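Local coordinates for protein possible TctC subunit of the Tripartite Tricarboxylate Transport(TTT) Family (Rhodopseudomonas palustris, PDB 6HKE) that binds malate and probably delivers it, as the periplasmic substrate-binding protein of a tripartite tricarboxylate transporter, for C4-dicarboxylate uptake, at residues A34-G46 with K254-V268. The protein carries 2 engineered substitutions. Residues are numbered along the deposited sequence; the frame is centred on the assembly and turned at random.
Sequences ARLITAEMAKTLG and KLNAAVSRALDQSDV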
loop_
_atom_site.group_PDB
_atom_site.type_symbol
_atom_site.label_atom_id
_atom_site.label_comp_id
_atom_site.label_asym_id
_atom_site.label_seq_id
_atom_site.Cartn_x
_atom_site.Cartn_y
_atom_site.Cartn_z
ATOM N N ALA A 34 8.330 -3.554 -4.634
ATOM C CA ALA A 34 8.952 -4.889 -4.451
ATOM C C ALA A 34 9.964 -5.162 -5.574
ATOM O O ALA A 34 11.079 -5.627 -5.282
ATOM C CB ALA A 34 7.887 -5.949 -4.388
ATOM N N ARG A 35 9.623 -4.856 -6.822
ATOM C CA ARG A 35 10.520 -5.178 -7.957
ATOM C C ARG A 35 11.795 -4.338 -7.847
ATOM O O ARG A 35 12.899 -4.856 -8.126
ATOM C CB ARG A 35 9.807 -4.953 -9.290
ATOM C CG ARG A 35 8.990 -6.160 -9.716
ATOM C CD ARG A 35 8.158 -5.913 -10.955
ATOM N NE ARG A 35 7.111 -6.916 -10.947
ATOM C CZ ARG A 35 7.269 -8.177 -11.309
ATOM N NH1 ARG A 35 8.434 -8.607 -11.774
ATOM N NH2 ARG A 35 6.249 -9.005 -11.208
ATOM N N LEU A 36 11.633 -3.095 -7.445
ATOM C CA LEU A 36 12.725 -2.099 -7.345
ATOM C C LEU A 36 13.691 -2.521 -6.234
ATOM O O LEU A 36 14.920 -2.485 -6.467
ATOM C CB LEU A 36 12.087 -0.734 -7.080
ATOM C CG LEU A 36 13.064 0.387 -6.756
ATOM C CD1 LEU A 36 14.066 0.554 -7.893
ATOM C CD2 LEU A 36 12.312 1.686 -6.476
ATOM N N ILE A 37 13.174 -2.935 -5.070
ATOM C CA ILE A 37 14.045 -3.263 -3.908
ATOM C C ILE A 37 14.634 -4.681 -4.053
ATOM O O ILE A 37 15.875 -4.841 -3.874
ATOM C CB ILE A 37 13.320 -3.018 -2.575
ATOM C CG1 ILE A 37 13.069 -1.522 -2.384
ATOM C CG2 ILE A 37 14.131 -3.579 -1.432
ATOM C CD1 ILE A 37 12.038 -1.183 -1.357
ATOM N N THR A 38 13.816 -5.670 -4.403
ATOM C CA THR A 38 14.236 -7.095 -4.459
ATOM C C THR A 38 15.342 -7.300 -5.502
ATOM O O THR A 38 16.240 -8.117 -5.198
ATOM C CB THR A 38 13.049 -8.041 -4.663
ATOM O OG1 THR A 38 12.398 -7.731 -5.901
ATOM C CG2 THR A 38 12.099 -7.956 -3.484
ATOM N N ALA A 39 15.310 -6.607 -6.649
ATOM C CA ALA A 39 16.396 -6.704 -7.664
ATOM C C ALA A 39 17.740 -6.320 -7.028
ATOM O O ALA A 39 18.716 -7.076 -7.215
ATOM C CB ALA A 39 16.107 -5.875 -8.891
ATOM N N GLU A 40 17.792 -5.248 -6.232
ATOM C CA GLU A 40 19.063 -4.810 -5.594
ATOM C C GLU A 40 19.442 -5.799 -4.492
ATOM O O GLU A 40 20.640 -6.032 -4.326
ATOM C CB GLU A 40 18.957 -3.370 -5.092
ATOM C CG GLU A 40 18.924 -2.339 -6.218
ATOM C CD GLU A 40 20.239 -2.083 -6.947
ATOM O OE1 GLU A 40 21.078 -2.996 -6.981
ATOM O OE2 GLU A 40 20.436 -0.959 -7.468
ATOM N N MET A 41 18.457 -6.403 -3.814
ATOM C CA MET A 41 18.669 -7.356 -2.690
ATOM C C MET A 41 19.535 -8.546 -3.141
ATOM O O MET A 41 20.330 -9.030 -2.324
ATOM C CB MET A 41 17.338 -7.864 -2.128
ATOM C CG MET A 41 16.719 -6.932 -1.096
ATOM S SD MET A 41 15.001 -7.376 -0.648
ATOM C CE MET A 41 15.274 -8.785 0.426
ATOM N N ALA A 42 19.412 -8.998 -4.392
ATOM C CA ALA A 42 20.172 -10.153 -4.921
ATOM C C ALA A 42 21.686 -9.962 -4.707
ATOM O O ALA A 42 22.364 -10.967 -4.499
ATOM C CB ALA A 42 19.822 -10.378 -6.376
ATOM N N LYS A 43 22.193 -8.727 -4.719
ATOM C CA LYS A 43 23.644 -8.398 -4.542
ATOM C C LYS A 43 24.139 -8.794 -3.147
ATOM O O LYS A 43 25.310 -9.175 -3.024
ATOM C CB LYS A 43 23.897 -6.912 -4.783
ATOM C CG LYS A 43 23.623 -6.466 -6.208
ATOM C CD LYS A 43 24.048 -5.039 -6.481
ATOM C CE LYS A 43 23.644 -4.573 -7.865
ATOM N NZ LYS A 43 23.554 -3.094 -7.940
ATOM N N THR A 44 23.298 -8.715 -2.123
ATOM C CA THR A 44 23.678 -9.114 -0.744
ATOM C C THR A 44 23.439 -10.615 -0.562
ATOM O O THR A 44 24.238 -11.271 0.106
ATOM C CB THR A 44 22.945 -8.238 0.281
ATOM O OG1 THR A 44 23.282 -6.909 -0.080
ATOM C CG2 THR A 44 23.349 -8.504 1.712
ATOM N N LEU A 45 22.363 -11.152 -1.113
ATOM C CA LEU A 45 21.964 -12.554 -0.843
ATOM C C LEU A 45 22.824 -13.540 -1.648
ATOM O O LEU A 45 22.991 -14.653 -1.156
ATOM C CB LEU A 45 20.471 -12.718 -1.153
ATOM C CG LEU A 45 19.544 -11.836 -0.327
ATOM C CD1 LEU A 45 18.110 -12.124 -0.690
ATOM C CD2 LEU A 45 19.778 -12.030 1.170
ATOM N N GLY A 46 23.286 -13.180 -2.848
ATOM C CA GLY A 46 24.082 -14.069 -3.721
ATOM C C GLY A 46 23.201 -15.009 -4.532
ATOM O O GLY A 46 23.742 -15.872 -5.248
ATOM N N LYS A 254 19.861 -11.472 7.729
ATOM C CA LYS A 254 20.531 -11.403 6.408
ATOM C C LYS A 254 19.568 -10.783 5.393
ATOM O O LYS A 254 20.030 -9.998 4.553
ATOM C CB LYS A 254 20.993 -12.800 5.989
ATOM C CG LYS A 254 21.722 -12.879 4.654
ATOM C CD LYS A 254 22.889 -13.848 4.674
ATOM C CE LYS A 254 23.134 -14.537 3.346
ATOM N NZ LYS A 254 23.745 -13.626 2.350
ATOM N N LEU A 255 18.285 -11.139 5.441
ATOM C CA LEU A 255 17.286 -10.552 4.513
ATOM C C LEU A 255 17.180 -9.074 4.848
ATOM O O LEU A 255 17.243 -8.243 3.926
ATOM C CB LEU A 255 15.939 -11.263 4.655
ATOM C CG LEU A 255 15.887 -12.654 4.026
ATOM C CD1 LEU A 255 14.586 -13.363 4.367
ATOM C CD2 LEU A 255 16.079 -12.573 2.520
ATOM N N ASN A 256 17.094 -8.761 6.138
ATOM C CA ASN A 256 16.911 -7.373 6.623
ATOM C C ASN A 256 18.074 -6.494 6.144
ATOM O O ASN A 256 17.839 -5.341 5.710
ATOM C CB ASN A 256 16.804 -7.349 8.144
ATOM C CG ASN A 256 16.755 -5.945 8.667
ATOM O OD1 ASN A 256 17.791 -5.370 8.931
ATOM N ND2 ASN A 256 15.567 -5.383 8.759
ATOM N N ALA A 257 19.288 -7.000 6.260
ATOM C CA ALA A 257 20.521 -6.295 5.857
ATOM C C ALA A 257 20.499 -6.140 4.328
ATOM O O ALA A 257 20.931 -5.087 3.833
ATOM C CB ALA A 257 21.740 -7.047 6.356
ATOM N N ALA A 258 19.994 -7.143 3.607
ATOM C CA ALA A 258 19.866 -7.101 2.130
ATOM C C ALA A 258 18.915 -5.957 1.760
ATOM O O ALA A 258 19.206 -5.192 0.834
ATOM C CB ALA A 258 19.407 -8.432 1.593
ATOM N N VAL A 259 17.824 -5.815 2.491
ATOM C CA VAL A 259 16.881 -4.688 2.249
ATOM C C VAL A 259 17.650 -3.398 2.520
ATOM O O VAL A 259 17.563 -2.471 1.701
ATOM C CB VAL A 259 15.622 -4.780 3.126
ATOM C CG1 VAL A 259 14.798 -3.507 3.063
ATOM C CG2 VAL A 259 14.775 -5.980 2.753
ATOM N N SER A 260 18.379 -3.347 3.633
ATOM C CA SER A 260 19.052 -2.105 4.074
ATOM C C SER A 260 20.019 -1.643 2.983
ATOM O O SER A 260 19.997 -0.453 2.639
ATOM C CB SER A 260 19.753 -2.285 5.380
ATOM O OG SER A 260 19.941 -1.028 5.985
ATOM N N ARG A 261 20.838 -2.557 2.465
ATOM C CA ARG A 261 21.884 -2.239 1.453
ATOM C C ARG A 261 21.207 -1.862 0.129
ATOM O O ARG A 261 21.741 -0.967 -0.577
ATOM C CB ARG A 261 22.869 -3.409 1.396
ATOM C CG ARG A 261 23.720 -3.501 2.657
ATOM C CD ARG A 261 24.383 -4.847 2.905
ATOM N NE ARG A 261 25.333 -5.118 1.838
ATOM C CZ ARG A 261 26.582 -4.657 1.773
ATOM N NH1 ARG A 261 27.089 -3.902 2.737
ATOM N NH2 ARG A 261 27.325 -4.961 0.727
ATOM N N ALA A 262 20.050 -2.475 -0.183
ATOM C CA ALA A 262 19.227 -2.178 -1.382
ATOM C C ALA A 262 18.683 -0.740 -1.309
ATOM O O ALA A 262 18.757 0.005 -2.327
ATOM C CB ALA A 262 18.100 -3.176 -1.517
ATOM N N LEU A 263 18.119 -0.372 -0.162
ATOM C CA LEU A 263 17.599 0.990 0.123
ATOM C C LEU A 263 18.718 2.041 -0.030
ATOM O O LEU A 263 18.398 3.167 -0.403
ATOM C CB LEU A 263 17.019 0.991 1.540
ATOM C CG LEU A 263 15.741 0.180 1.707
ATOM C CD1 LEU A 263 15.263 0.230 3.145
ATOM C CD2 LEU A 263 14.668 0.670 0.746
ATOM N N ASP A 264 19.980 1.670 0.207
ATOM C CA ASP A 264 21.164 2.565 0.075
ATOM C C ASP A 264 21.584 2.756 -1.383
ATOM O O ASP A 264 22.380 3.658 -1.610
ATOM C CB ASP A 264 22.383 2.004 0.809
ATOM C CG ASP A 264 22.206 1.984 2.306
ATOM O OD1 ASP A 264 21.414 2.826 2.811
ATOM O OD2 ASP A 264 22.839 1.114 2.941
ATOM N N GLN A 265 21.122 1.921 -2.321
ATOM C CA GLN A 265 21.483 2.062 -3.754
ATOM C C GLN A 265 20.871 3.354 -4.299
ATOM O O GLN A 265 19.689 3.604 -4.057
ATOM C CB GLN A 265 21.003 0.884 -4.591
ATOM C CG GLN A 265 21.700 -0.424 -4.273
ATOM C CD GLN A 265 23.184 -0.204 -4.176
ATOM O OE1 GLN A 265 23.740 -0.141 -3.082
ATOM N NE2 GLN A 265 23.817 -0.013 -5.317
ATOM N N SER A 266 21.671 4.144 -5.009
ATOM C CA SER A 266 21.253 5.413 -5.637
ATOM C C SER A 266 19.988 5.190 -6.464
ATOM O O SER A 266 19.081 6.038 -6.383
ATOM C CB SER A 266 22.327 5.983 -6.495
ATOM O OG SER A 266 21.942 7.282 -6.905
ATOM N N ASP A 267 19.964 4.100 -7.226
ATOM C CA ASP A 267 18.885 3.757 -8.181
ATOM C C ASP A 267 17.566 3.647 -7.423
ATOM O O ASP A 267 16.546 4.150 -7.927
ATOM C CB ASP A 267 19.158 2.434 -8.884
ATOM C CG ASP A 267 18.458 2.369 -10.221
ATOM O OD1 ASP A 267 18.971 3.014 -11.154
ATOM O OD2 ASP A 267 17.378 1.725 -10.297
ATOM N N VAL A 268 17.604 3.004 -6.258
ATOM C CA VAL A 268 16.413 2.740 -5.400
ATOM C C VAL A 268 15.971 4.049 -4.725
ATOM O O VAL A 268 14.768 4.329 -4.810
ATOM C CB VAL A 268 16.696 1.591 -4.403
ATOM C CG1 VAL A 268 15.602 1.394 -3.371
ATOM C CG2 VAL A 268 16.915 0.297 -5.156
HETATM O O HOH W 1 21.135 -5.941 -0.827
#
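Helix 34-45 crosses helix 254-263 at 116°, with 8.0 Å between the axes, and the backbones come closest where M41 passes A258 and E40 passes A262. Two alanines let the helices come this close: A262 CB touches the I37 carbonyl oxygen and E40 CB, while A258 CB meets L45 CD2 at 3.6 Å. M41 is a knob in the hole formed by L255, A258, V259 and A262; its CG rests on the A258 carbonyl, and the bend at chi3 (76°) lays CE against V259 CG2 at 3.7 Å. Beyond the turn at Q265, V268 slots between I37 and E40, its CG2 3.5 Å from E40 CG, while L36 CD1 meets the same methyl. The E40 chain folds at chi2 (-73°), which sets its carboxylate over the aliphatic part of Q265, and E40 OE1 accepts, on its syn lone pair, a 2.7 Å hydrogen bond from K43 NZ that is part of a salt bridge. With an alanine here in place of E40, the K43 ammonium is likely to lose its mate and a gap to open beside V268 and Q265. At the other end, R261 NE points edge-on to T44 OG1 in a weak 3.3 Å hydrogen bond, and a water joins that hydroxyl to the A258 carbonyl, donating to the latter. The side chain of L36 is about 13 Å from the bound malate. On the inner side, M41 reaches I49 of strand 49-53, and V259 reaches A106 and L108 of strand 102-118: helix-on-helix packing against the sheet of one lobe of a type II periplasmic binding protein fold.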